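Local coordinates for DNA-binding protein reb1 (Schizosaccharomyces pombe, PDB 5EYB) that binds specific DNA sites in the rRNA enhancer and promoter and upstream of many genes, and takes part in terminating RNA polymerase I transcription, at residues A[18-23]-A[88-93]. Residues are numbered along the deposited sequence; the frame is centred on the assembly and turned at random.
Sequences HWDYLE and YSRKNS
Trp19, on helix 16-32, and Arg90, in the loop between helices 69-79 and 101-116, have the nearest CA atoms across the two segments, 7.5 Å apart. No hydrogen bond joins the segments; the Trp19 ring packs on both backbone and side chain of 88-93. Arg90 CG is anti to the backbone N (chi1 171°) and the chain is extended from there to NE; the Arg90 and Trp19 side chains slide past each other in opposite directions. Arg90 CB sits over the face of the Trp19 five-membered ring, 3.8 Å from its centroid, in a CH-pi contact. Tryptophan suits this buried place by offering a broad flat face to the aliphatic stem of arginine, whose charged end continues to the exposed Asp20. There Arg90 NH1 forms a long salt bridge with Asp20 OD1 (3.7 Å), the aspartate supplying the opposite charge. At the indole edge, the Tyr88 carbonyl O approaches Trp19 CZ2 at 3.3 Å. An alanine in place of Trp19 would probably leave the Arg90 stem without its flat support and open a gap beneath the loop. Trp19 belongs to the first of two Myb-associated domains; its ring meets Trp14 edge-to-face, and it touches His75 and Leu79 of helix 69-79 and Val101 of helix 101-116, in the second.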
# COMPACT_ATOMS: atom_id res chain seq x y z
N HIS A 18 3.85 18.01 13.24
CA HIS A 18 4.77 16.93 13.57
C HIS A 18 6.20 17.25 13.16
O HIS A 18 7.15 16.86 13.84
CB HIS A 18 4.32 15.63 12.92
CG HIS A 18 3.04 15.09 13.48
ND1 HIS A 18 2.13 14.39 12.72
CD2 HIS A 18 2.51 15.17 14.72
CE1 HIS A 18 1.10 14.05 13.48
NE2 HIS A 18 1.31 14.51 14.70
N TRP A 19 6.36 17.96 12.05
CA TRP A 19 7.68 18.40 11.62
C TRP A 19 8.21 19.48 12.54
O TRP A 19 9.39 19.49 12.90
CB TRP A 19 7.64 18.91 10.17
CG TRP A 19 7.60 17.82 9.15
CD1 TRP A 19 6.56 17.51 8.32
CD2 TRP A 19 8.65 16.90 8.83
NE1 TRP A 19 6.90 16.45 7.51
CE2 TRP A 19 8.18 16.06 7.80
CE3 TRP A 19 9.95 16.70 9.32
CZ2 TRP A 19 8.95 15.04 7.26
CZ3 TRP A 19 10.72 15.69 8.77
CH2 TRP A 19 10.22 14.87 7.75
N ASP A 20 7.33 20.40 12.93
CA ASP A 20 7.71 21.50 13.81
C ASP A 20 8.11 20.97 15.18
O ASP A 20 9.02 21.50 15.81
CB ASP A 20 6.57 22.51 13.94
CG ASP A 20 6.39 23.35 12.69
OD1 ASP A 20 7.37 23.52 11.95
OD2 ASP A 20 5.26 23.83 12.46
N TYR A 21 7.42 19.93 15.64
CA TYR A 21 7.76 19.30 16.91
C TYR A 21 9.13 18.66 16.86
O TYR A 21 9.94 18.81 17.77
CB TYR A 21 6.70 18.27 17.30
CG TYR A 21 7.06 17.50 18.55
CD1 TYR A 21 6.94 18.08 19.81
CD2 TYR A 21 7.51 16.19 18.48
CE1 TYR A 21 7.27 17.39 20.95
CE2 TYR A 21 7.84 15.48 19.63
CZ TYR A 21 7.72 16.09 20.86
OH TYR A 21 8.05 15.40 22.00
N LEU A 22 9.39 17.93 15.77
CA LEU A 22 10.67 17.25 15.59
C LEU A 22 11.82 18.24 15.57
O LEU A 22 12.82 18.06 16.27
CB LEU A 22 10.65 16.43 14.30
CG LEU A 22 11.77 15.40 14.16
CD1 LEU A 22 11.65 14.35 15.26
CD2 LEU A 22 11.74 14.76 12.79
N GLU A 23 11.68 19.28 14.76
CA GLU A 23 12.71 20.30 14.62
C GLU A 23 13.00 21.00 15.95
O GLU A 23 14.16 21.24 16.29
CB GLU A 23 12.31 21.33 13.56
N TYR A 88 10.81 10.48 2.45
CA TYR A 88 10.15 10.74 3.73
C TYR A 88 10.39 12.18 4.18
O TYR A 88 9.97 12.57 5.27
CB TYR A 88 10.65 9.75 4.79
CG TYR A 88 10.56 8.31 4.35
CD1 TYR A 88 9.33 7.68 4.19
CD2 TYR A 88 11.71 7.57 4.10
CE1 TYR A 88 9.24 6.37 3.78
CE2 TYR A 88 11.63 6.25 3.69
CZ TYR A 88 10.40 5.65 3.53
OH TYR A 88 10.32 4.34 3.13
N SER A 89 11.04 12.96 3.33
CA SER A 89 11.37 14.35 3.63
C SER A 89 10.15 15.25 3.64
O SER A 89 9.10 14.90 3.10
CB SER A 89 12.39 14.88 2.63
OG SER A 89 11.86 14.84 1.31
N ARG A 90 10.29 16.42 4.25
CA ARG A 90 9.20 17.38 4.34
C ARG A 90 8.91 18.04 3.00
O ARG A 90 9.82 18.46 2.29
CB ARG A 90 9.54 18.45 5.39
CG ARG A 90 8.58 19.61 5.42
CD ARG A 90 8.88 20.52 6.59
NE ARG A 90 7.99 21.67 6.63
CZ ARG A 90 7.92 22.52 7.65
NH1 ARG A 90 8.69 22.34 8.72
NH2 ARG A 90 7.08 23.55 7.61
N LYS A 91 7.62 18.10 2.65
CA LYS A 91 7.18 18.77 1.43
C LYS A 91 6.22 19.91 1.77
O LYS A 91 5.22 19.70 2.46
CB LYS A 91 6.50 17.76 0.50
CG LYS A 91 7.46 16.84 -0.25
CD LYS A 91 7.97 17.50 -1.51
CE LYS A 91 6.82 17.89 -2.43
NZ LYS A 91 7.29 18.58 -3.67
N ASN A 92 6.53 21.10 1.28
CA ASN A 92 5.70 22.27 1.55
C ASN A 92 4.48 22.34 0.64
O ASN A 92 3.36 22.56 1.10
CB ASN A 92 6.52 23.56 1.40
CG ASN A 92 7.41 23.83 2.60
OD1 ASN A 92 7.77 22.91 3.34
ND2 ASN A 92 7.76 25.09 2.80
N SER A 93 4.69 22.14 -0.66
CA SER A 93 3.60 22.26 -1.63
C SER A 93 3.75 21.28 -2.80
O SER A 93 4.84 20.81 -3.10
CB SER A 93 3.53 23.69 -2.16
OG SER A 93 2.47 23.83 -3.09